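Local atomic coordinates of chitinase (Paenibacillus sp. FPU-7, PDB entry 5GZT), a protein that probably hydrolyses chitin and chitodextrins, cutting the beta-1,4 links between N-acetylglucosamine units at random internal positions. Residues 1015-1020 / 1101-1106; 917-922 / 937-942; 948-953 / 1002-1007. All coordinates share one frame; numbering follows the deposited sequence.

Interaction 1 (1015-1020 / 1101-1106); sequences LVIGGA and EYAKNQ
The ring of Tyr-1102 is met obliquely by Ile-1017 of the strand and covered on one face by Gln-1106 of its own helix. Ile-1017 CD1 comes to 4.0 Å from Tyr-1102 CD2, at a slant to the ring. The two side chains cross at about a right angle. Gln-1106 CG lies over the ring centre, 3.4 Å above its plane, so one face is covered from one turn later in the helix. The hydroxyl of Tyr-1102 is hydrogen-bonded to Asp-999, which helps fix the far end of the ring.

Ile-1017 carries the strand's side of the contact with two branches. CG1 lies opposite the backbone N (chi1 -173°), and CD1 extends from it to the tyrosine. The short arm, CG2, meets the methyl of the next helix residue, with Ile-1017 CG2 and Ala-1103 CB 4.1 Å apart. The CA atoms of Ile-1017 and Ala-1103 are 6.7 Å apart, a spacing consistent with the small side chain of the alanine. All three touching residues are buried and the contact is wholly apolar. Ile-1017 also packs on Ala-998 and Leu-1002 of helix 998-1007, while Val-1111 of strand 1110-1114 touches both Ile-1017 and Ala-1103.

Strands 1015-1020 and 1110-1114 are parallel neighbours. The connection between them first makes a small antiparallel sheet, and helix 1093-1106 then leads back to the barrel. This is the strand-to-helix packing of a family 18 TIM barrel, with a strand residue facing outward into the layer of helices.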
ATOM      1  N   LEU B1015      19.305  34.020   7.362  1.00 13.94           N
ATOM      2  CA  LEU B1015      18.016  33.746   7.956  1.00 15.15           C
ATOM      3  C   LEU B1015      18.005  33.997   9.458  1.00 14.49           C
ATOM      4  O   LEU B1015      18.929  33.658  10.155  1.00 16.16           O
ATOM      5  CB  LEU B1015      17.562  32.297   7.698  1.00 15.24           C
ATOM      6  CG  LEU B1015      17.304  31.959   6.215  1.00 16.23           C
ATOM      7  CD1 LEU B1015      17.056  30.439   6.020  1.00 16.85           C
ATOM      8  CD2 LEU B1015      16.146  32.754   5.701  1.00 16.87           C
ATOM      9  N   VAL B1016      16.919  34.566   9.923  1.00 13.40           N
ATOM     10  CA  VAL B1016      16.746  34.853  11.309  1.00 14.49           C
ATOM     11  C   VAL B1016      15.417  34.221  11.726  1.00 15.91           C
ATOM     12  O   VAL B1016      14.383  34.498  11.104  1.00 15.75           O
ATOM     13  CB  VAL B1016      16.763  36.378  11.602  1.00 14.30           C
ATOM     14  CG1 VAL B1016      16.499  36.628  13.095  1.00 15.57           C
ATOM     15  CG2 VAL B1016      18.135  36.932  11.270  1.00 13.71           C
ATOM     16  N   ILE B1017      15.452  33.420  12.805  1.00 14.94           N
ATOM     17  CA  ILE B1017      14.230  32.726  13.266  1.00 15.54           C
ATOM     18  C   ILE B1017      13.461  33.653  14.205  1.00 15.94           C
ATOM     19  O   ILE B1017      14.042  34.417  14.951  1.00 17.63           O
ATOM     20  CB  ILE B1017      14.553  31.391  13.973  1.00 16.24           C
ATOM     21  CG1 ILE B1017      13.275  30.623  14.286  1.00 16.88           C
ATOM     22  CG2 ILE B1017      15.374  31.675  15.232  1.00 17.35           C
ATOM     23  CD1 ILE B1017      13.486  29.157  14.816  1.00 18.16           C
ATOM     24  N   GLY B1018      12.129  33.605  14.098  1.00 18.13           N
ATOM     25  CA  GLY B1018      11.257  34.568  14.735  1.00 19.54           C
ATOM     26  C   GLY B1018      10.495  33.938  15.935  1.00 19.66           C
ATOM     27  O   GLY B1018       9.900  32.840  15.817  1.00 20.27           O
ATOM     28  N   GLY B1019      10.575  34.621  17.053  1.00 20.22           N
ATOM     29  CA  GLY B1019       9.739  34.353  18.229  1.00 22.68           C
ATOM     30  C   GLY B1019       8.628  35.420  18.389  1.00 26.45           C
ATOM     31  O   GLY B1019       8.826  36.641  18.062  1.00 20.77           O
ATOM     32  N   ALA B1020       7.473  34.985  18.937  1.00 24.72           N
ATOM     33  CA  ALA B1020       6.312  35.875  19.127  1.00 26.33           C
ATOM     34  C   ALA B1020       6.056  35.977  20.624  1.00 27.94           C
ATOM     35  O   ALA B1020       5.847  34.947  21.298  1.00 29.35           O
ATOM     36  CB  ALA B1020       5.110  35.269  18.484  1.00 27.33           C
ATOM     37  N   GLU B1101      18.245  27.376  19.997  1.00 20.61           N
ATOM     38  CA  GLU B1101      19.008  26.198  19.752  1.00 18.92           C
ATOM     39  C   GLU B1101      18.976  25.806  18.294  1.00 17.26           C
ATOM     40  O   GLU B1101      20.001  25.451  17.775  1.00 17.29           O
ATOM     41  CB  GLU B1101      18.471  25.027  20.610  1.00 21.53           C
ATOM     42  CG  GLU B1101      19.271  23.744  20.420  1.00 27.09           C
ATOM     43  CD  GLU B1101      18.871  22.677  21.432  1.00 29.32           C
ATOM     44  OE1 GLU B1101      19.714  22.224  22.194  1.00 44.77           O
ATOM     45  OE2 GLU B1101      17.718  22.358  21.449  1.00 25.88           O
ATOM     46  N   TYR B1102      17.797  25.876  17.676  1.00 16.31           N
ATOM     47  CA  TYR B1102      17.622  25.676  16.258  1.00 17.12           C
ATOM     48  C   TYR B1102      18.526  26.623  15.477  1.00 17.36           C
ATOM     49  O   TYR B1102      19.282  26.202  14.639  1.00 16.93           O
ATOM     50  CB  TYR B1102      16.136  25.834  15.872  1.00 17.32           C
ATOM     51  CG  TYR B1102      15.826  25.404  14.444  1.00 18.02           C
ATOM     52  CD1 TYR B1102      15.570  24.048  14.136  1.00 17.42           C
ATOM     53  CD2 TYR B1102      15.856  26.306  13.389  1.00 15.33           C
ATOM     54  CE1 TYR B1102      15.342  23.682  12.818  1.00 17.04           C
ATOM     55  CE2 TYR B1102      15.586  25.942  12.097  1.00 14.71           C
ATOM     56  CZ  TYR B1102      15.339  24.629  11.802  1.00 15.85           C
ATOM     57  OH  TYR B1102      15.180  24.224  10.492  1.00 16.02           O
ATOM     58  N   ALA B1103      18.498  27.927  15.796  1.00 18.55           N
ATOM     59  CA  ALA B1103      19.402  28.917  15.152  1.00 17.34           C
ATOM     60  C   ALA B1103      20.871  28.517  15.199  1.00 17.82           C
ATOM     61  O   ALA B1103      21.573  28.539  14.187  1.00 18.47           O
ATOM     62  CB  ALA B1103      19.197  30.266  15.784  1.00 18.70           C
ATOM     63  N   LYS B1104      21.344  28.137  16.362  1.00 18.82           N
ATOM     64  CA  LYS B1104      22.743  27.727  16.540  1.00 22.05           C
ATOM     65  C   LYS B1104      23.074  26.462  15.757  1.00 22.33           C
ATOM     66  O   LYS B1104      24.086  26.440  15.068  1.00 24.58           O
ATOM     67  CB  LYS B1104      23.032  27.445  18.000  1.00 22.46           C
ATOM     68  CG  LYS B1104      23.169  28.700  18.839  1.00 24.75           C
ATOM     69  CD  LYS B1104      22.804  28.475  20.277  1.00 28.61           C
ATOM     70  CE  LYS B1104      23.796  27.593  20.954  1.00 34.67           C
ATOM     71  NZ  LYS B1104      23.412  27.353  22.371  1.00 35.62           N
ATOM     72  N   ASN B1105      22.195  25.459  15.823  1.00 21.63           N
ATOM     73  CA  ASN B1105      22.475  24.161  15.199  1.00 20.87           C
ATOM     74  C   ASN B1105      22.307  24.190  13.720  1.00 18.92           C
ATOM     75  O   ASN B1105      22.873  23.331  13.045  1.00 17.72           O
ATOM     76  CB  ASN B1105      21.524  23.079  15.744  1.00 23.21           C
ATOM     77  CG  ASN B1105      21.823  22.744  17.221  1.00 26.88           C
ATOM     78  OD1 ASN B1105      22.928  22.894  17.668  1.00 28.95           O
ATOM     79  ND2 ASN B1105      20.841  22.256  17.932  1.00 28.45           N
ATOM     80  N   GLN B1106      21.490  25.121  13.196  1.00 16.85           N
ATOM     81  CA  GLN B1106      21.247  25.186  11.749  1.00 15.84           C
ATOM     82  C   GLN B1106      22.119  26.201  11.035  1.00 17.70           C
ATOM     83  O   GLN B1106      22.071  26.322   9.798  1.00 18.37           O
ATOM     84  CB  GLN B1106      19.787  25.534  11.527  1.00 15.79           C
ATOM     85  CG  GLN B1106      18.829  24.478  12.000  1.00 16.68           C
ATOM     86  CD  GLN B1106      18.918  23.231  11.181  1.00 16.73           C
ATOM     87  OE1 GLN B1106      18.803  23.232   9.944  1.00 14.88           O
ATOM     88  NE2 GLN B1106      19.113  22.172  11.857  1.00 18.74           N
TER

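Interaction 2 (917-922 / 937-942); sequences ALLKLF and YELAIA. With PO4 (phosphate ion), chain D.
Leu-939 is the main bump from the strand. Its forked end fits against helix 917-922 between Leu-919 and Phe-922. One prong, Leu-939 CD2, sits 3.8 Å from Phe-922 CB and 3.7 Å from the carbonyl O of Leu-919. The other, Leu-939 CD1, lies 4.1 Å from Phe-922 CB. Phe-922 starts toward the strand, but its ring then leads away, so mostly its base meets the leucine; the two side chains cross at about a right angle. Ile-941, two residues on, is the second bump. Its CG2 branch, opposite the carbonyl carbon (chi1 62°), meets Leu-919 CD2 at 4.0 Å.

Helix 911-933 links strands 889-893 and 938-943, parallel neighbours in the TIM barrel, and so forms a beta-alpha-beta crossover. The helix runs back at 157° to the strand, with the axes 9.9 Å apart at their closest. Leu-892 and Ile-890 of strand 889-893 touch Leu-919 and Phe-922 respectively.

Just before the strand, Tyr-937 points elsewhere, to a phosphate ion probably left from crystallisation. Phosphate O4 lies at the ring edge, in its plane. The bond from Tyr-937 OH to O4 is very short and its exact length doubtful. His-883 and Lys-935 also bind the ion, and the His-883 ring meets that of Tyr-937 nearly perpendicularly.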
ATOM      1  N   ALA B 917      14.244  44.731  -7.542  1.00 15.00           N
ATOM      2  CA  ALA B 917      14.927  45.970  -8.038  1.00 14.51           C
ATOM      3  C   ALA B 917      14.999  47.016  -6.950  1.00 13.55           C
ATOM      4  O   ALA B 917      16.014  47.738  -6.842  1.00 17.03           O
ATOM      5  CB  ALA B 917      14.219  46.512  -9.336  1.00 15.27           C
ATOM      6  N   LEU B 918      13.996  47.041  -6.087  1.00 14.93           N
ATOM      7  CA  LEU B 918      13.979  47.952  -4.933  1.00 15.39           C
ATOM      8  C   LEU B 918      15.126  47.676  -3.946  1.00 15.33           C
ATOM      9  O   LEU B 918      15.840  48.566  -3.551  1.00 15.19           O
ATOM     10  CB  LEU B 918      12.630  47.912  -4.241  1.00 14.54           C
ATOM     11  CG  LEU B 918      12.492  48.928  -3.114  1.00 13.81           C
ATOM     12  CD1 LEU B 918      12.310  50.331  -3.620  1.00 15.14           C
ATOM     13  CD2 LEU B 918      11.278  48.609  -2.293  1.00 15.61           C
ATOM     14  N   LEU B 919      15.285  46.421  -3.582  1.00 14.76           N
ATOM     15  CA  LEU B 919      16.360  45.971  -2.684  1.00 14.15           C
ATOM     16  C   LEU B 919      17.684  46.185  -3.305  1.00 14.17           C
ATOM     17  O   LEU B 919      18.629  46.650  -2.637  1.00 13.34           O
ATOM     18  CB  LEU B 919      16.146  44.511  -2.284  1.00 13.23           C
ATOM     19  CG  LEU B 919      14.925  44.330  -1.396  1.00 13.73           C
ATOM     20  CD1 LEU B 919      14.612  42.869  -1.145  1.00 15.76           C
ATOM     21  CD2 LEU B 919      15.037  45.087  -0.079  1.00 13.18           C
ATOM     22  N   LYS B 920      17.808  45.877  -4.602  1.00 14.74           N
ATOM     23  CA  LYS B 920      19.075  46.088  -5.280  1.00 15.83           C
ATOM     24  C   LYS B 920      19.481  47.573  -5.191  1.00 14.85           C
ATOM     25  O   LYS B 920      20.668  47.929  -4.978  1.00 13.49           O
ATOM     26  CB  LYS B 920      18.975  45.682  -6.762  1.00 18.45           C
ATOM     27  CG  LYS B 920      20.194  45.972  -7.584  1.00 21.31           C
ATOM     28  CD  LYS B 920      19.968  45.633  -9.060  1.00 27.16           C
ATOM     29  CE  LYS B 920      21.326  45.759  -9.750  1.00 30.08           C
ATOM     30  NZ  LYS B 920      21.054  45.164 -11.078  1.00 36.38           N
ATOM     31  N   LEU B 921      18.516  48.446  -5.428  1.00 15.90           N
ATOM     32  CA  LEU B 921      18.817  49.917  -5.434  1.00 15.40           C
ATOM     33  C   LEU B 921      19.123  50.361  -4.003  1.00 14.68           C
ATOM     34  O   LEU B 921      20.059  51.132  -3.761  1.00 16.13           O
ATOM     35  CB  LEU B 921      17.666  50.710  -6.014  1.00 15.64           C
ATOM     36  CG  LEU B 921      17.981  52.222  -6.006  1.00 17.05           C
ATOM     37  CD1 LEU B 921      19.096  52.473  -7.004  1.00 17.53           C
ATOM     38  CD2 LEU B 921      16.780  52.977  -6.533  1.00 20.44           C
ATOM     39  N   PHE B 922      18.340  49.913  -3.053  1.00 14.02           N
ATOM     40  CA  PHE B 922      18.607  50.274  -1.625  1.00 14.48           C
ATOM     41  C   PHE B 922      20.035  49.842  -1.198  1.00 14.16           C
ATOM     42  O   PHE B 922      20.761  50.645  -0.553  1.00 11.39           O
ATOM     43  CB  PHE B 922      17.602  49.685  -0.655  1.00 14.31           C
ATOM     44  CG  PHE B 922      16.395  50.565  -0.358  1.00 14.83           C
ATOM     45  CD1 PHE B 922      15.478  50.889  -1.312  1.00 15.20           C
ATOM     46  CD2 PHE B 922      16.182  51.013   0.913  1.00 15.21           C
ATOM     47  CE1 PHE B 922      14.431  51.687  -0.999  1.00 17.83           C
ATOM     48  CE2 PHE B 922      15.121  51.754   1.232  1.00 15.53           C
ATOM     49  CZ  PHE B 922      14.237  52.117   0.293  1.00 16.17           C
ATOM     50  N   TYR B 937      26.241  50.267   6.689  1.00 13.13           N
ATOM     51  CA  TYR B 937      24.821  50.266   6.980  1.00 14.67           C
ATOM     52  C   TYR B 937      24.165  48.947   6.523  1.00 13.67           C
ATOM     53  O   TYR B 937      24.394  48.491   5.414  1.00 12.09           O
ATOM     54  CB  TYR B 937      24.113  51.432   6.271  1.00 15.40           C
ATOM     55  CG  TYR B 937      24.643  52.789   6.782  1.00 15.18           C
ATOM     56  CD1 TYR B 937      24.157  53.336   7.986  1.00 16.79           C
ATOM     57  CD2 TYR B 937      25.491  53.558   6.024  1.00 14.58           C
ATOM     58  CE1 TYR B 937      24.559  54.565   8.460  1.00 15.59           C
ATOM     59  CE2 TYR B 937      25.970  54.815   6.539  1.00 16.58           C
ATOM     60  CZ  TYR B 937      25.462  55.320   7.738  1.00 16.91           C
ATOM     61  OH  TYR B 937      25.915  56.563   8.302  1.00 17.90           O
ATOM     62  N   GLU B 938      23.328  48.371   7.395  1.00 13.30           N
ATOM     63  CA  GLU B 938      22.624  47.122   7.103  1.00 13.28           C
ATOM     64  C   GLU B 938      21.402  47.413   6.298  1.00 12.59           C
ATOM     65  O   GLU B 938      20.778  48.490   6.426  1.00 12.09           O
ATOM     66  CB  GLU B 938      22.173  46.420   8.431  1.00 14.14           C
ATOM     67  CG  GLU B 938      23.298  45.809   9.250  1.00 14.22           C
ATOM     68  CD  GLU B 938      22.786  44.984  10.428  1.00 15.01           C
ATOM     69  OE1 GLU B 938      21.591  44.990  10.694  1.00 14.65           O
ATOM     70  OE2 GLU B 938      23.643  44.268  11.058  1.00 16.23           O
ATOM     71  N   LEU B 939      21.013  46.427   5.528  1.00 11.48           N
ATOM     72  CA  LEU B 939      19.707  46.346   4.870  1.00 11.70           C
ATOM     73  C   LEU B 939      19.097  44.969   5.160  1.00 12.60           C
ATOM     74  O   LEU B 939      19.761  43.958   4.904  1.00 12.02           O
ATOM     75  CB  LEU B 939      19.869  46.532   3.369  1.00 11.34           C
ATOM     76  CG  LEU B 939      18.603  46.451   2.507  1.00 11.55           C
ATOM     77  CD1 LEU B 939      17.703  47.619   2.852  1.00 12.17           C
ATOM     78  CD2 LEU B 939      18.917  46.524   1.024  1.00 12.41           C
ATOM     79  N   ALA B 940      17.868  44.912   5.687  1.00 12.68           N
ATOM     80  CA  ALA B 940      17.240  43.649   5.967  1.00 12.34           C
ATOM     81  C   ALA B 940      15.784  43.770   5.548  1.00 13.31           C
ATOM     82  O   ALA B 940      15.351  44.853   5.202  1.00 12.26           O
ATOM     83  CB  ALA B 940      17.326  43.368   7.456  1.00 13.89           C
ATOM     84  N   ILE B 941      15.074  42.660   5.539  1.00 11.73           N
ATOM     85  CA  ILE B 941      13.633  42.667   5.441  1.00 13.91           C
ATOM     86  C   ILE B 941      13.056  41.777   6.487  1.00 15.25           C
ATOM     87  O   ILE B 941      13.788  40.968   7.107  1.00 14.58           O
ATOM     88  CB  ILE B 941      13.120  42.105   4.116  1.00 12.98           C
ATOM     89  CG1 ILE B 941      13.523  40.607   3.947  1.00 13.36           C
ATOM     90  CG2 ILE B 941      13.752  42.877   2.992  1.00 12.51           C
ATOM     91  CD1 ILE B 941      12.939  40.043   2.613  1.00 14.67           C
ATOM     92  N   ALA B 942      11.777  41.978   6.733  1.00 15.71           N
ATOM     93  CA  ALA B 942      10.938  40.977   7.407  1.00 17.42           C
ATOM     94  C   ALA B 942      10.177  40.270   6.365  1.00 17.25           C
ATOM     95  O   ALA B 942       9.690  40.909   5.459  1.00 17.96           O
ATOM     96  CB  ALA B 942       9.955  41.609   8.329  1.00 18.60           C
TER
HETATM   97  P   PO4 D4002      24.015  57.876  10.916  1.00 20.07           P
HETATM   98  O1  PO4 D4002      22.660  57.336  10.428  1.00 16.69           O
HETATM   99  O2  PO4 D4002      24.173  59.052  10.036  1.00 18.28           O
HETATM  100  O3  PO4 D4002      23.866  58.169  12.331  1.00 18.35           O
HETATM  101  O4  PO4 D4002      25.156  56.879  10.625  1.00 17.66           O

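Interaction 3 (948-953 / 1002-1007); sequences IYINSV and LTAYRK
Tyr-1005 reaches across from helix 1002-1007 to Ile-950 and Tyr-949 of the other helix. Its bond to CB does not aim at helix 948-952, but the ring that follows carries the end of the side chain nearer. Further out, CE1 meets Ile-950: Tyr-1005 CE1 is 4.1 Å from both CG1 and CD1 of that residue. The tip, Tyr-1005 OH, lies 3.6 Å from Tyr-949 CE2, approaching that ring obliquely. The two tyrosines cross at about a right angle. The hydroxyl is also hydrogen-bonded to Ala-944 O and Ser-943 OG, just after strand 938-943 and at its end.

Ile-950 packs beside the ring. Its CD1 also touches the small side chain of the neighbouring residue, with Ala-1004 CB 4.1 Å away. Val-953 CG2 covers one face of the Tyr-949 ring, toward its rim.

The short helices run nearly parallel, crossing at -22°, but their axes stay 11.4 Å apart. The tyrosine and isoleucine side chains bridge most of the distance, and Ala-1004 meets the end of Ile-950. In the TIM barrel one helix follows strand 938-943 and the other precedes strand 1015-1020.

Each helix has its own side-chain bond. Ser-952 OG gives to Ile-948 O at 2.7 Å. Arg-1006 NE gives an almost straight bond (171°) to Leu-1002 O, on the carbonyl face opposite to that used by Arg-1006 N.

Across the helices the contact is dispersive. Its one polar atom, the Tyr-1005 hydroxyl, is satisfied by the end of strand 938-943 and the residue after it, which probably holds the ring in place between the helices.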
ATOM      1  N   ILE B 948       2.541  31.281  -0.470  1.00 25.35           N
ATOM      2  CA  ILE B 948       2.215  32.375  -1.389  1.00 26.18           C
ATOM      3  C   ILE B 948       3.258  33.503  -1.318  1.00 21.76           C
ATOM      4  O   ILE B 948       3.700  34.038  -2.367  1.00 24.70           O
ATOM      5  CB  ILE B 948       0.784  32.906  -1.197  1.00 25.77           C
ATOM      6  CG1 ILE B 948       0.430  33.826  -2.368  1.00 30.02           C
ATOM      7  CG2 ILE B 948       0.567  33.535   0.140  1.00 27.68           C
ATOM      8  CD1 ILE B 948      -1.006  34.274  -2.411  1.00 33.68           C
ATOM      9  N   TYR B 949       3.727  33.744  -0.120  1.00 21.31           N
ATOM     10  CA  TYR B 949       4.858  34.721   0.116  1.00 22.15           C
ATOM     11  C   TYR B 949       6.083  34.290  -0.637  1.00 22.12           C
ATOM     12  O   TYR B 949       6.655  35.056  -1.456  1.00 23.28           O
ATOM     13  CB  TYR B 949       5.175  34.962   1.617  1.00 20.23           C
ATOM     14  CG  TYR B 949       6.241  36.017   1.728  1.00 18.98           C
ATOM     15  CD1 TYR B 949       5.905  37.402   1.757  1.00 20.41           C
ATOM     16  CD2 TYR B 949       7.549  35.691   1.735  1.00 19.27           C
ATOM     17  CE1 TYR B 949       6.903  38.397   1.824  1.00 19.09           C
ATOM     18  CE2 TYR B 949       8.583  36.685   1.775  1.00 18.67           C
ATOM     19  CZ  TYR B 949       8.241  38.031   1.806  1.00 19.66           C
ATOM     20  OH  TYR B 949       9.213  38.982   1.879  1.00 17.76           O
ATOM     21  N   ILE B 950       6.433  33.027  -0.479  1.00 20.64           N
ATOM     22  CA  ILE B 950       7.624  32.487  -1.132  1.00 20.59           C
ATOM     23  C   ILE B 950       7.573  32.603  -2.686  1.00 21.91           C
ATOM     24  O   ILE B 950       8.567  32.863  -3.419  1.00 24.85           O
ATOM     25  CB  ILE B 950       7.824  31.037  -0.612  1.00 23.46           C
ATOM     26  CG1 ILE B 950       8.276  31.051   0.849  1.00 24.25           C
ATOM     27  CG2 ILE B 950       8.899  30.344  -1.416  1.00 24.94           C
ATOM     28  CD1 ILE B 950       8.280  29.707   1.519  1.00 26.70           C
ATOM     29  N   ASN B 951       6.360  32.472  -3.194  1.00 22.27           N
ATOM     30  CA  ASN B 951       6.131  32.532  -4.594  1.00 24.86           C
ATOM     31  C   ASN B 951       5.999  33.948  -5.107  1.00 24.88           C
ATOM     32  O   ASN B 951       5.996  34.136  -6.318  1.00 27.73           O
ATOM     33  CB  ASN B 951       4.815  31.815  -4.886  1.00 29.39           C
ATOM     34  CG  ASN B 951       4.736  31.367  -6.300  1.00 37.78           C
ATOM     35  OD1 ASN B 951       5.485  30.506  -6.700  1.00 47.47           O
ATOM     36  ND2 ASN B 951       3.846  31.975  -7.075  1.00 40.47           N
ATOM     37  N   SER B 952       5.810  34.899  -4.204  1.00 22.82           N
ATOM     38  CA  SER B 952       5.543  36.290  -4.535  1.00 23.87           C
ATOM     39  C   SER B 952       6.826  37.140  -4.469  1.00 25.33           C
ATOM     40  O   SER B 952       6.774  38.301  -4.827  1.00 23.39           O
ATOM     41  CB  SER B 952       4.538  36.861  -3.568  1.00 23.12           C
ATOM     42  OG  SER B 952       3.258  36.330  -3.713  1.00 22.36           O
ATOM     43  N   VAL B 953       7.965  36.520  -4.097  1.00 24.02           N
ATOM     44  CA  VAL B 953       9.247  37.194  -3.887  1.00 21.29           C
ATOM     45  C   VAL B 953      10.353  36.346  -4.482  1.00 19.38           C
ATOM     46  O   VAL B 953      10.261  35.161  -4.486  1.00 24.49           O
ATOM     47  CB  VAL B 953       9.390  37.384  -2.393  1.00 23.08           C
ATOM     48  CG1 VAL B 953      10.763  37.793  -2.009  1.00 32.12           C
ATOM     49  CG2 VAL B 953       8.424  38.452  -1.948  1.00 22.39           C
ATOM     50  N   LEU B1002      11.845  27.560   7.389  1.00 17.00           N
ATOM     51  CA  LEU B1002      13.260  27.893   7.149  1.00 15.99           C
ATOM     52  C   LEU B1002      13.940  26.879   6.266  1.00 17.38           C
ATOM     53  O   LEU B1002      14.837  27.255   5.435  1.00 14.73           O
ATOM     54  CB  LEU B1002      13.940  28.105   8.452  1.00 16.12           C
ATOM     55  CG  LEU B1002      13.368  29.252   9.245  1.00 15.83           C
ATOM     56  CD1 LEU B1002      13.898  29.211  10.665  1.00 16.55           C
ATOM     57  CD2 LEU B1002      13.721  30.571   8.605  1.00 18.97           C
ATOM     58  N   THR B1003      13.448  25.610   6.259  1.00 15.63           N
ATOM     59  CA  THR B1003      13.888  24.705   5.219  1.00 15.41           C
ATOM     60  C   THR B1003      13.461  25.129   3.843  1.00 15.58           C
ATOM     61  O   THR B1003      14.275  25.047   2.888  1.00 16.78           O
ATOM     62  CB  THR B1003      13.405  23.249   5.524  1.00 17.07           C
ATOM     63  OG1 THR B1003      13.991  22.869   6.756  1.00 16.76           O
ATOM     64  CG2 THR B1003      13.799  22.255   4.481  1.00 20.25           C
ATOM     65  N   ALA B1004      12.196  25.513   3.669  1.00 17.75           N
ATOM     66  CA  ALA B1004      11.726  25.948   2.401  1.00 18.41           C
ATOM     67  C   ALA B1004      12.469  27.176   1.937  1.00 18.30           C
ATOM     68  O   ALA B1004      12.752  27.297   0.782  1.00 17.93           O
ATOM     69  CB  ALA B1004      10.257  26.270   2.441  1.00 21.32           C
ATOM     70  N   TYR B1005      12.811  28.095   2.815  1.00 18.36           N
ATOM     71  CA  TYR B1005      13.673  29.238   2.354  1.00 17.65           C
ATOM     72  C   TYR B1005      15.029  28.751   1.816  1.00 17.23           C
ATOM     73  O   TYR B1005      15.579  29.206   0.748  1.00 17.60           O
ATOM     74  CB  TYR B1005      13.910  30.246   3.490  1.00 17.27           C
ATOM     75  CG  TYR B1005      12.854  31.315   3.633  1.00 17.97           C
ATOM     76  CD1 TYR B1005      11.535  31.007   3.964  1.00 18.39           C
ATOM     77  CD2 TYR B1005      13.191  32.655   3.512  1.00 17.63           C
ATOM     78  CE1 TYR B1005      10.556  32.003   4.095  1.00 18.42           C
ATOM     79  CE2 TYR B1005      12.218  33.655   3.645  1.00 17.52           C
ATOM     80  CZ  TYR B1005      10.938  33.351   3.926  1.00 17.12           C
ATOM     81  OH  TYR B1005      10.055  34.394   4.096  1.00 19.27           O
ATOM     82  N   ARG B1006      15.575  27.777   2.518  1.00 15.79           N
ATOM     83  CA  ARG B1006      16.856  27.218   2.101  1.00 16.33           C
ATOM     84  C   ARG B1006      16.754  26.465   0.810  1.00 16.17           C
ATOM     85  O   ARG B1006      17.704  26.553  -0.001  1.00 15.74           O
ATOM     86  CB  ARG B1006      17.521  26.361   3.221  1.00 16.63           C
ATOM     87  CG  ARG B1006      18.209  27.250   4.280  1.00 19.06           C
ATOM     88  CD  ARG B1006      18.603  26.468   5.560  1.00 19.91           C
ATOM     89  NE  ARG B1006      17.421  26.104   6.306  1.00 19.09           N
ATOM     90  CZ  ARG B1006      17.452  25.381   7.434  1.00 19.72           C
ATOM     91  NH1 ARG B1006      18.617  24.984   7.978  1.00 19.18           N
ATOM     92  NH2 ARG B1006      16.318  25.075   8.047  1.00 17.37           N
ATOM     93  N   LYS B1007      15.637  25.762   0.600  1.00 17.04           N
ATOM     94  CA  LYS B1007      15.459  25.064  -0.683  1.00 20.67           C
ATOM     95  C   LYS B1007      15.268  26.015  -1.874  1.00 22.98           C
ATOM     96  O   LYS B1007      15.590  25.644  -2.981  1.00 20.10           O
ATOM     97  CB  LYS B1007      14.294  24.083  -0.694  1.00 25.90           C
ATOM     98  CG  LYS B1007      14.349  22.947   0.330  1.00 30.24           C
ATOM     99  CD  LYS B1007      15.513  22.006   0.165  1.00 34.49           C
ATOM    100  CE  LYS B1007      15.277  20.769   1.047  1.00 38.06           C
ATOM    101  NZ  LYS B1007      16.582  20.072   1.299  1.00 38.48           N
TER

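In the fold
All three contacts lie in the C-terminal family 18 barrel, in the order interaction 2, 3, 1 by their first segments. Interactions 1 and 3 have centres about 16 Å apart and touch through Arg-1006. Its NH1 is 2.6 Å from Gln-1106 OE1 and its NH2 is 2.8 Å from Tyr-1102 OH, both probable hydrogen bonds. Leu-1015 packs on Tyr-1005 and Arg-1006. Interactions 2 and 3 meet more lightly, with Ile-941 CD1 3.9 Å from Tyr-949 OH. Interactions 1 and 2 do not touch, their nearest atoms being about 7 Å apart. Strand 889-893, beside interaction 2, holds the middle of the family 18 DxxDxDxE motif, including Asp-891 and Asp-893; Asp-893 makes a weak hydrogen bond with Ala-942 N.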